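Local coordinates for protein glycoside Hydrolase (Bacteroides plebeius, PDB 5T3B) that probably hydrolyses glycosidic bonds in agar-type galactans, being a glycoside hydrolase of family 50, where beta-agarases are known, at residues S359-S364 with M386-Y391; G125-R130 with G434-K439; S163-G168 with T188-F193; K365-K370 with Y419-L424. One frame throughout, in Å; residues are numbered along the deposited sequence.

Contact 1: S359-S364 with M386-Y391. With EDO (1,2-ethanediol), chain G.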
# COMPACT_ATOMS: atom_id res chain seq x y z
N SER A 359 -5.84 0.97 2.14
CA SER A 359 -4.64 0.82 1.33
C SER A 359 -4.88 1.38 -0.05
O SER A 359 -5.94 1.14 -0.70
CB SER A 359 -4.22 -0.66 1.27
OG SER A 359 -5.32 -1.52 1.02
N ILE A 360 -3.84 2.06 -0.55
CA ILE A 360 -3.85 2.71 -1.87
C ILE A 360 -2.51 2.41 -2.57
O ILE A 360 -1.46 2.73 -2.03
CB ILE A 360 -4.09 4.22 -1.75
CG1 ILE A 360 -5.53 4.45 -1.11
CG2 ILE A 360 -3.91 4.90 -3.09
CD1 ILE A 360 -5.85 5.89 -0.81
N ASN A 361 -2.59 1.84 -3.77
CA ASN A 361 -1.43 1.74 -4.65
C ASN A 361 -1.35 3.04 -5.42
O ASN A 361 -2.33 3.40 -6.03
CB ASN A 361 -1.58 0.58 -5.61
CG ASN A 361 -1.58 -0.81 -4.96
OD1 ASN A 361 -1.24 -0.98 -3.80
ND2 ASN A 361 -1.84 -1.81 -5.75
N TYR A 362 -0.24 3.74 -5.40
CA TYR A 362 -0.17 5.15 -5.86
C TYR A 362 0.76 5.31 -7.03
O TYR A 362 1.97 5.44 -6.87
CB TYR A 362 0.19 6.08 -4.71
CG TYR A 362 -0.36 7.51 -4.84
CD1 TYR A 362 -0.71 8.08 -6.08
CD2 TYR A 362 -0.56 8.32 -3.72
CE1 TYR A 362 -1.24 9.37 -6.16
CE2 TYR A 362 -1.06 9.59 -3.81
CZ TYR A 362 -1.40 10.12 -5.04
OH TYR A 362 -1.90 11.40 -5.07
N TYR A 363 0.19 5.22 -8.23
CA TYR A 363 0.89 5.29 -9.49
C TYR A 363 0.44 6.49 -10.31
O TYR A 363 -0.58 7.10 -10.10
CB TYR A 363 0.66 4.02 -10.26
CG TYR A 363 1.32 2.79 -9.66
CD1 TYR A 363 2.69 2.71 -9.59
CD2 TYR A 363 0.58 1.78 -9.07
CE1 TYR A 363 3.32 1.65 -9.04
CE2 TYR A 363 1.20 0.66 -8.56
CZ TYR A 363 2.59 0.61 -8.51
OH TYR A 363 3.25 -0.48 -8.00
N SER A 364 1.31 6.78 -11.28
CA SER A 364 1.05 7.71 -12.38
C SER A 364 1.12 9.15 -12.02
O SER A 364 0.74 10.02 -12.83
CB SER A 364 -0.24 7.38 -13.12
OG SER A 364 -0.18 6.01 -13.59
N MET A 386 -2.65 4.07 3.86
CA MET A 386 -1.25 3.72 3.67
C MET A 386 -1.04 3.55 2.17
O MET A 386 -1.95 3.07 1.48
CB MET A 386 -0.84 2.46 4.40
CG MET A 386 -1.55 1.22 4.01
SD MET A 386 -1.20 -0.23 5.01
CE MET A 386 0.49 -0.43 4.65
N VAL A 387 0.15 3.86 1.70
CA VAL A 387 0.51 3.63 0.29
C VAL A 387 1.13 2.27 0.22
O VAL A 387 2.23 2.03 0.75
CB VAL A 387 1.39 4.74 -0.23
CG1 VAL A 387 1.91 4.35 -1.64
CG2 VAL A 387 0.64 6.05 -0.25
N THR A 388 0.46 1.36 -0.44
CA THR A 388 0.90 -0.03 -0.49
C THR A 388 1.82 -0.34 -1.66
O THR A 388 2.45 -1.41 -1.66
CB THR A 388 -0.30 -0.98 -0.46
OG1 THR A 388 -1.40 -0.42 -1.19
CG2 THR A 388 -0.75 -1.23 0.96
N GLU A 389 1.92 0.54 -2.63
CA GLU A 389 2.89 0.36 -3.70
C GLU A 389 3.25 1.72 -4.29
O GLU A 389 2.36 2.53 -4.52
CB GLU A 389 2.34 -0.46 -4.89
CG GLU A 389 1.90 -1.87 -4.61
CD GLU A 389 1.39 -2.63 -5.77
OE1 GLU A 389 1.58 -2.25 -6.94
OE2 GLU A 389 0.78 -3.73 -5.50
N PHE A 390 4.54 1.89 -4.58
CA PHE A 390 5.06 2.99 -5.36
C PHE A 390 6.52 2.59 -5.69
O PHE A 390 7.12 1.83 -4.95
CB PHE A 390 4.98 4.32 -4.66
CG PHE A 390 5.97 4.51 -3.54
CD1 PHE A 390 5.79 3.81 -2.34
CD2 PHE A 390 7.03 5.38 -3.64
CE1 PHE A 390 6.73 3.93 -1.31
CE2 PHE A 390 7.94 5.52 -2.60
CZ PHE A 390 7.81 4.80 -1.43
N TYR A 391 7.04 3.12 -6.81
CA TYR A 391 8.44 2.95 -7.19
C TYR A 391 8.72 3.73 -8.45
O TYR A 391 7.81 4.17 -9.14
CB TYR A 391 8.81 1.46 -7.45
CG TYR A 391 8.15 0.80 -8.59
CD1 TYR A 391 6.83 0.34 -8.56
CD2 TYR A 391 8.82 0.59 -9.80
CE1 TYR A 391 6.24 -0.24 -9.64
CE2 TYR A 391 8.20 0.03 -10.86
CZ TYR A 391 6.91 -0.37 -10.81
OH TYR A 391 6.27 -0.94 -11.93
C1 EDO G . 3.32 -2.62 -10.62
O1 EDO G . 4.40 -2.74 -11.37
C2 EDO G . 2.57 -1.42 -11.10
O2 EDO G . 2.05 -1.50 -12.46
O HOH W 1 4.72 5.01 -7.98
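The phenol of Y363 meets the carboxylate of E389 edge on: OH donates over 2.7 Å to the anti lone pair of OE1, with ring and carboxylate planes 75° apart. The amide of N361 is instead stacked on that carboxylate, the two planes tilted by 28°. Its OD1 accepts from T388 OG1 at 2.7 Å, and its ND2 is held by N253 and E254. E389 has CG anti to its carbonyl carbon (chi1 -61°) and an extended chain, which carries OE2 across to a salt bridge with R336. The groups stand on two parallel strands of a beta-alpha-beta unit, consistent with the (beta/alpha)8 barrel of this family; their C-terminal ends are where such barrels carry the active site. I360 N bonds to M386 O (3.0 Å), T388 N to I360 O (2.8 Å) and Y362 N to E389 O (3.0 Å). The Y363 ring is sandwiched between E389 O and an ethanediol carbon, while its CE1 touches CE1 of Y391 at 3.5 Å. A phenylalanine in place of Y363 would probably leave OE1 without this donor, the carboxylate then relying on its other contacts. A water joins Y362 O to Y391 N.

Contact 2: G125-R130 with G434-K439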
# COMPACT_ATOMS: atom_id res chain seq x y z
N GLY A 125 7.54 -0.44 4.61
CA GLY A 125 7.51 -1.80 4.18
C GLY A 125 8.10 -2.05 2.80
O GLY A 125 8.36 -1.13 2.04
N ILE A 126 8.29 -3.34 2.55
CA ILE A 126 8.76 -3.85 1.27
C ILE A 126 7.76 -4.88 0.76
O ILE A 126 7.36 -5.77 1.51
CB ILE A 126 10.15 -4.48 1.41
CG1 ILE A 126 11.15 -3.47 1.87
CG2 ILE A 126 10.54 -5.19 0.10
CD1 ILE A 126 11.56 -2.54 0.86
N ALA A 127 7.32 -4.73 -0.48
CA ALA A 127 6.37 -5.67 -1.07
C ALA A 127 7.06 -6.90 -1.66
O ALA A 127 8.24 -6.86 -2.07
CB ALA A 127 5.55 -4.99 -2.17
N SER A 128 6.32 -7.99 -1.78
CA SER A 128 6.78 -9.16 -2.53
C SER A 128 8.05 -9.76 -1.99
O SER A 128 8.95 -10.10 -2.74
CB SER A 128 6.89 -8.87 -4.01
OG SER A 128 5.73 -8.28 -4.49
N PHE A 129 8.13 -9.92 -0.68
CA PHE A 129 9.29 -10.51 -0.06
C PHE A 129 9.14 -12.05 -0.21
O PHE A 129 8.43 -12.75 0.53
CB PHE A 129 9.39 -10.14 1.41
CG PHE A 129 10.59 -10.67 2.10
CD1 PHE A 129 11.88 -10.31 1.71
CD2 PHE A 129 10.46 -11.57 3.16
CE1 PHE A 129 12.99 -10.83 2.35
CE2 PHE A 129 11.58 -12.11 3.76
CZ PHE A 129 12.84 -11.73 3.33
N ARG A 130 9.86 -12.57 -1.20
CA ARG A 130 9.80 -13.95 -1.64
C ARG A 130 11.12 -14.27 -2.31
O ARG A 130 11.88 -13.37 -2.72
CB ARG A 130 8.61 -14.22 -2.53
CG ARG A 130 8.59 -13.45 -3.76
CD ARG A 130 7.25 -13.72 -4.49
NE ARG A 130 7.37 -15.07 -5.04
CZ ARG A 130 6.67 -15.48 -6.08
NH1 ARG A 130 5.75 -14.69 -6.66
NH2 ARG A 130 6.89 -16.69 -6.56
N GLY A 434 1.98 5.48 6.54
CA GLY A 434 3.20 5.05 5.97
C GLY A 434 3.00 4.39 4.62
O GLY A 434 2.01 4.62 3.91
N TRP A 435 4.04 3.66 4.24
CA TRP A 435 4.14 3.21 2.84
C TRP A 435 4.90 1.91 2.73
O TRP A 435 5.60 1.47 3.67
CB TRP A 435 4.83 4.29 1.97
CG TRP A 435 6.23 4.60 2.41
CD1 TRP A 435 7.35 3.81 2.25
CD2 TRP A 435 6.68 5.77 3.11
NE1 TRP A 435 8.43 4.42 2.82
CE2 TRP A 435 8.08 5.64 3.32
CE3 TRP A 435 6.06 6.97 3.49
CZ2 TRP A 435 8.83 6.62 3.97
CZ3 TRP A 435 6.81 7.93 4.11
CH2 TRP A 435 8.18 7.76 4.33
N VAL A 436 4.79 1.37 1.52
CA VAL A 436 5.45 0.15 1.12
C VAL A 436 6.04 0.35 -0.24
O VAL A 436 5.31 0.66 -1.19
CB VAL A 436 4.48 -1.06 1.12
CG1 VAL A 436 5.19 -2.34 0.75
CG2 VAL A 436 3.73 -1.17 2.42
N PHE A 437 7.35 0.15 -0.33
CA PHE A 437 8.03 0.22 -1.62
C PHE A 437 7.79 -1.08 -2.38
O PHE A 437 7.91 -2.17 -1.84
CB PHE A 437 9.52 0.42 -1.41
CG PHE A 437 10.30 0.62 -2.72
CD1 PHE A 437 10.93 -0.45 -3.34
CD2 PHE A 437 10.38 1.86 -3.31
CE1 PHE A 437 11.64 -0.27 -4.51
CE2 PHE A 437 11.09 2.07 -4.49
CZ PHE A 437 11.67 0.98 -5.09
N PHE A 438 7.38 -0.96 -3.66
CA PHE A 438 7.15 -2.08 -4.51
C PHE A 438 8.32 -2.16 -5.47
O PHE A 438 8.44 -1.30 -6.34
CB PHE A 438 5.82 -1.92 -5.26
CG PHE A 438 5.45 -3.07 -6.14
CD1 PHE A 438 4.69 -4.11 -5.65
CD2 PHE A 438 5.89 -3.18 -7.44
CE1 PHE A 438 4.36 -5.22 -6.40
CE2 PHE A 438 5.54 -4.26 -8.22
CZ PHE A 438 4.78 -5.26 -7.71
N LYS A 439 9.27 -3.11 -5.29
CA LYS A 439 9.20 -4.32 -4.48
C LYS A 439 10.59 -4.77 -4.12
O LYS A 439 11.58 -4.13 -4.42
CB LYS A 439 8.36 -5.40 -5.17
CG LYS A 439 8.94 -5.87 -6.48
CD LYS A 439 8.08 -6.98 -7.11
CE LYS A 439 8.38 -7.30 -8.55
NZ LYS A 439 9.54 -8.22 -8.68
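Three backbone hydrogen bonds tie G125 and A127 to the strand opposite: G125 N to W435 O at 2.9 Å, F437 N to G125 O at 2.9 Å and A127 N to F437 O at 3.0 Å. This is the ladder of adjacent parallel strands, in which G125 uses both of its backbone polar groups on one neighbour. Glycine suits that position, since a beta carbon there would lie tight against V436 CG2. V436 sends its other methyl along the partner strand: with CG1 anti to the backbone N (chi1 -178°), that carbon packs 3.4 Å from A127 N. Further out, A127 CB rests 3.7 Å from CD1 of the F438 ring, approaching it obliquely. The peptide between F438 and K439 is cis, and K439 CB sits over the centre of the F438 ring. Beyond it the lysine runs past S128, CD 3.8 Å from OG, to a salt bridge with D443 and a hydrogen bond to L441 O. Strand 163-165 flanks 120-126 and strand 385-394 flanks 432-437, consistent with closure of a barrel between its first and last parallel strands, while helices 412-427 and 459-469 cover W435 and F437.

Contact 3: S163-G168 with T188-F193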
# COMPACT_ATOMS: atom_id res chain seq x y z
N SER A 163 8.74 -3.95 7.78
CA SER A 163 7.64 -4.80 7.44
C SER A 163 7.74 -5.33 6.01
O SER A 163 8.39 -4.65 5.16
CB SER A 163 6.32 -4.07 7.57
OG SER A 163 6.10 -3.54 8.86
N VAL A 164 7.09 -6.47 5.79
CA VAL A 164 6.93 -6.98 4.44
C VAL A 164 5.44 -7.08 4.20
O VAL A 164 4.70 -7.63 5.03
CB VAL A 164 7.69 -8.30 4.22
CG1 VAL A 164 9.17 -8.00 4.23
CG2 VAL A 164 7.31 -9.37 5.20
N CYS A 165 4.96 -6.56 3.08
CA CYS A 165 3.54 -6.37 2.84
C CYS A 165 3.19 -6.82 1.46
O CYS A 165 3.58 -6.17 0.49
CB CYS A 165 3.15 -4.91 3.06
SG CYS A 165 3.59 -4.16 4.65
N ALA A 166 2.38 -7.88 1.41
CA ALA A 166 1.75 -8.45 0.25
C ALA A 166 2.60 -9.30 -0.62
O ALA A 166 3.83 -9.09 -0.74
CB ALA A 166 1.02 -7.39 -0.59
N PHE A 167 1.97 -10.23 -1.28
CA PHE A 167 2.58 -10.99 -2.36
C PHE A 167 3.72 -11.91 -1.97
O PHE A 167 4.52 -12.28 -2.80
CB PHE A 167 2.95 -10.12 -3.54
CG PHE A 167 1.96 -9.04 -3.90
CD1 PHE A 167 0.62 -9.34 -4.05
CD2 PHE A 167 2.36 -7.75 -4.08
CE1 PHE A 167 -0.29 -8.34 -4.38
CE2 PHE A 167 1.48 -6.76 -4.40
CZ PHE A 167 0.17 -7.05 -4.58
N GLY A 168 3.79 -12.30 -0.73
CA GLY A 168 4.74 -13.29 -0.30
C GLY A 168 4.50 -14.67 -0.81
O GLY A 168 5.42 -15.50 -0.84
N THR A 188 7.80 -7.71 10.54
CA THR A 188 6.36 -7.80 10.65
C THR A 188 5.75 -8.00 9.25
O THR A 188 6.27 -7.49 8.27
CB THR A 188 5.77 -6.62 11.39
OG1 THR A 188 6.21 -5.39 10.87
CG2 THR A 188 6.17 -6.66 12.83
N GLN A 189 4.65 -8.75 9.21
CA GLN A 189 4.09 -9.14 7.90
C GLN A 189 2.66 -8.71 7.75
O GLN A 189 1.87 -8.70 8.71
CB GLN A 189 4.31 -10.60 7.59
CG GLN A 189 3.61 -11.52 8.47
CD GLN A 189 3.81 -13.04 8.20
OE1 GLN A 189 4.20 -13.54 7.06
NE2 GLN A 189 3.53 -13.77 9.16
N ALA A 190 2.30 -8.41 6.51
CA ALA A 190 0.93 -8.09 6.15
C ALA A 190 0.55 -8.91 4.91
O ALA A 190 0.88 -8.51 3.77
CB ALA A 190 0.73 -6.64 5.88
N PRO A 191 -0.02 -10.11 5.08
CA PRO A 191 -0.34 -10.96 3.95
C PRO A 191 -1.44 -10.42 3.12
O PRO A 191 -2.32 -9.67 3.59
CB PRO A 191 -0.77 -12.29 4.56
CG PRO A 191 -1.32 -11.84 5.89
CD PRO A 191 -0.38 -10.75 6.36
N SER A 192 -1.43 -10.77 1.84
CA SER A 192 -2.49 -10.46 0.88
C SER A 192 -3.27 -11.69 0.52
O SER A 192 -2.71 -12.82 0.50
CB SER A 192 -1.90 -9.74 -0.33
OG SER A 192 -0.90 -10.58 -0.95
N PHE A 193 -4.57 -11.52 0.37
CA PHE A 193 -5.54 -12.54 0.01
C PHE A 193 -6.27 -12.09 -1.26
O PHE A 193 -6.11 -10.99 -1.77
CB PHE A 193 -6.53 -12.74 1.16
CG PHE A 193 -5.89 -13.32 2.40
CD1 PHE A 193 -5.23 -12.53 3.33
CD2 PHE A 193 -5.94 -14.66 2.66
CE1 PHE A 193 -4.66 -13.06 4.46
CE2 PHE A 193 -5.40 -15.18 3.79
CZ PHE A 193 -4.72 -14.40 4.67
O HOH W 2 3.90 -9.96 3.58
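S163 and T188 face each other through their hydroxyls, OG and OG1 2.7 Å apart in a hydrogen bond that either could donate. Both oxygens have a second partner: S163 OG bonds also to the Y121 hydroxyl and T188 OG1 to the carbonyl of H162, so a short polar chain threads this face of the sheet. Next to it the backbone ladder is regular. V164 N gives its proton to T188 O at 2.8 Å, V164 O receives A190 N at 2.9 Å, and A166 N reaches A190 O, also at 2.9 Å. A water sits near the carbonyls of V164 and A190, though its bonds to both are weak. Where the strands end, a side chain takes over the work of the backbone: S192 OG accepts from F167 N at 2.9 Å, with an angle of 166° at the hydrogen. The OG of S192 stands between the backbone N and the carbonyl carbon (chi1 59°), and from there also lies 3.7 Å from A166 CB. Apolar contact is modest, C165 SG lying 4.0 Å from A190 CB. The two strands, joined through helix 169-182, form a beta-alpha-beta unit, consistent with a (beta/alpha)8 barrel. Chemically the contact is dominated by polar bonds: S192 OG satisfies the backbone N-H of F167 just beyond the ladder, where no carbonyl of the other segment does so.

Contact 4: K365-K370 with Y419-L424. With EDO (1,2-ethanediol), chain H; EDO (1,2-ethanediol), chain P; EDO (1,2-ethanediol), chain E.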
# COMPACT_ATOMS: atom_id res chain seq x y z
N LYS A 365 1.64 9.44 -10.81
CA LYS A 365 1.86 10.81 -10.33
C LYS A 365 3.27 10.97 -9.86
O LYS A 365 3.84 10.10 -9.17
CB LYS A 365 0.90 11.18 -9.21
CG LYS A 365 -0.56 11.27 -9.62
CD LYS A 365 -0.93 12.39 -10.58
CE LYS A 365 -2.34 12.15 -11.13
NZ LYS A 365 -2.40 10.95 -12.01
N TRP A 366 3.89 12.07 -10.24
CA TRP A 366 5.21 12.36 -9.74
C TRP A 366 5.15 12.72 -8.26
O TRP A 366 6.04 12.37 -7.47
CB TRP A 366 5.89 13.46 -10.60
CG TRP A 366 7.30 13.71 -10.20
CD1 TRP A 366 7.83 14.84 -9.62
CD2 TRP A 366 8.39 12.79 -10.35
NE1 TRP A 366 9.17 14.68 -9.44
CE2 TRP A 366 9.53 13.41 -9.85
CE3 TRP A 366 8.49 11.51 -10.88
CZ2 TRP A 366 10.78 12.79 -9.88
CZ3 TRP A 366 9.70 10.89 -10.86
CH2 TRP A 366 10.83 11.54 -10.39
N SER A 367 4.15 13.54 -7.89
CA SER A 367 4.01 14.03 -6.53
C SER A 367 2.69 13.52 -5.93
O SER A 367 1.64 13.57 -6.58
CB SER A 367 3.98 15.54 -6.54
OG SER A 367 5.09 16.10 -7.19
N PRO A 368 2.72 13.07 -4.67
CA PRO A 368 1.45 12.85 -3.97
C PRO A 368 0.56 14.08 -4.02
O PRO A 368 1.08 15.19 -3.92
CB PRO A 368 1.92 12.54 -2.57
CG PRO A 368 3.26 12.01 -2.73
CD PRO A 368 3.86 12.81 -3.80
N GLU A 369 -0.74 13.89 -4.25
CA GLU A 369 -1.62 15.03 -4.50
C GLU A 369 -2.26 15.45 -3.18
O GLU A 369 -3.18 14.79 -2.72
CB GLU A 369 -2.66 14.60 -5.51
CG GLU A 369 -2.08 14.24 -6.87
CD GLU A 369 -2.98 13.35 -7.66
OE1 GLU A 369 -3.13 12.15 -7.28
OE2 GLU A 369 -3.57 13.85 -8.63
N LYS A 370 -1.76 16.52 -2.59
CA LYS A 370 -2.21 16.87 -1.25
C LYS A 370 -3.70 17.21 -1.20
O LYS A 370 -4.35 16.90 -0.22
CB LYS A 370 -1.31 18.01 -0.70
CG LYS A 370 -1.58 18.43 0.71
CD LYS A 370 -1.39 17.29 1.68
CE LYS A 370 -1.15 17.77 3.12
NZ LYS A 370 -2.23 18.64 3.63
N TYR A 419 12.28 8.54 -4.59
CA TYR A 419 11.80 7.99 -3.33
C TYR A 419 11.67 9.11 -2.30
O TYR A 419 10.65 9.19 -1.61
CB TYR A 419 12.76 6.90 -2.81
CG TYR A 419 12.33 6.25 -1.54
CD1 TYR A 419 12.71 6.76 -0.30
CD2 TYR A 419 11.61 5.09 -1.54
CE1 TYR A 419 12.37 6.18 0.89
CE2 TYR A 419 11.24 4.50 -0.33
CZ TYR A 419 11.64 5.02 0.88
OH TYR A 419 11.25 4.34 2.01
N GLN A 420 12.71 9.94 -2.17
CA GLN A 420 12.64 11.06 -1.22
C GLN A 420 11.50 11.99 -1.55
O GLN A 420 10.77 12.42 -0.63
CB GLN A 420 13.95 11.82 -1.11
CG GLN A 420 15.09 10.94 -0.67
CD GLN A 420 16.27 11.75 -0.15
OE1 GLN A 420 16.41 12.92 -0.49
NE2 GLN A 420 17.08 11.12 0.68
N HIS A 421 11.34 12.36 -2.81
CA HIS A 421 10.29 13.30 -3.19
C HIS A 421 8.90 12.73 -2.82
O HIS A 421 8.05 13.40 -2.24
CB HIS A 421 10.39 13.54 -4.69
CG HIS A 421 9.35 14.42 -5.25
ND1 HIS A 421 9.44 15.77 -5.24
CD2 HIS A 421 8.15 14.13 -5.78
CE1 HIS A 421 8.37 16.28 -5.78
NE2 HIS A 421 7.55 15.31 -6.09
N PHE A 422 8.68 11.47 -3.19
CA PHE A 422 7.34 10.91 -3.00
C PHE A 422 7.08 10.74 -1.50
O PHE A 422 5.97 11.12 -1.01
CB PHE A 422 7.19 9.57 -3.76
CG PHE A 422 5.78 9.23 -4.11
CD1 PHE A 422 5.19 9.82 -5.20
CD2 PHE A 422 5.04 8.38 -3.34
CE1 PHE A 422 3.87 9.60 -5.53
CE2 PHE A 422 3.70 8.14 -3.68
CZ PHE A 422 3.14 8.72 -4.76
N THR A 423 8.03 10.21 -0.76
CA THR A 423 7.83 9.99 0.65
C THR A 423 7.70 11.29 1.43
O THR A 423 6.90 11.34 2.37
CB THR A 423 8.92 9.09 1.23
OG1 THR A 423 10.22 9.67 1.08
CG2 THR A 423 8.83 7.69 0.64
N LEU A 424 8.45 12.33 1.08
CA LEU A 424 8.24 13.62 1.76
C LEU A 424 6.83 14.10 1.56
O LEU A 424 6.23 14.66 2.49
CB LEU A 424 9.27 14.64 1.32
CG LEU A 424 10.69 14.44 1.80
CD1 LEU A 424 11.69 15.27 1.04
CD2 LEU A 424 10.80 14.71 3.29
C1 EDO H . 2.05 18.26 -4.78
O1 EDO H . 1.74 19.14 -5.83
C2 EDO H . 1.35 18.63 -3.49
O2 EDO H . -0.09 18.58 -3.76
C1 EDO P . 5.80 20.05 -7.01
O1 EDO P . 4.88 19.01 -6.60
C2 EDO P . 7.09 19.42 -7.45
O2 EDO P . 8.28 19.57 -6.59
C1 EDO E . -5.27 7.58 -12.58
O1 EDO E . -4.30 8.65 -12.55
C2 EDO E . -4.61 6.26 -13.03
O2 EDO E . -3.85 5.83 -11.86
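The loop that leads from strand 358-361 into helix 370-379 lies against the flank of helix 412-427, where W366, S367 and P368 close on H421 and F422. P368 sits squarely over the phenylalanine: its CG is 3.7 Å from the centroid of the F422 ring and 7° off the normal, a CH-pi contact. The carbonyl oxygen of W366 lies at the edge of that ring, 3.5 Å from F422 CD1. With CG anti to the backbone N (chi1 177°), H421 extends toward the loop, forming an offset stack with the five-membered ring of W366, planes 27° apart. In the imidazole plane its NE2 shares a 2.8 Å hydrogen bond with S367 OG, while ND1 is bonded to R61 N. The S367 hydroxyl is also hydrogen-bonded to an ethanediol, probably from the crystallisation liquor. Were F422 replaced by alanine, P368 would probably lose the ring face it rests on, opening a gap under the loop. T60, bonded to W366 NE1, and Y47, stacked on the indole, extend the cluster toward strands 39-48 and 56-60. E369 then occupies the N-cap position of helix 370-379, in keeping with a beta-to-alpha loop packed on an outer helix of a (beta/alpha)8 barrel.

Overall arrangement
Contacts 1, 2 and 3 are successive steps round one run of parallel strands. Contact 1 meets contact 2 where V387 O and V436 N lie 2.8 Å apart, the centres of the two contacts being about 10 Å apart; contact 2 meets contact 3 through I126 N and S163 O at 2.9 Å, with contact centres about 8 Å apart. At the C-terminal ends of these strands, where barrel glycosidases carry their active site, E389 OE2 comes within 3.3 Å of F167 CE2, and F438 also touches E389. Contact 4 lies outside this ring, its centre about 11 Å from that of contact 1, linked by Y362 OH to E369 OE1 and by F390 against F422. Contacts 3 and 4 do not touch, their centres being about 23 Å apart.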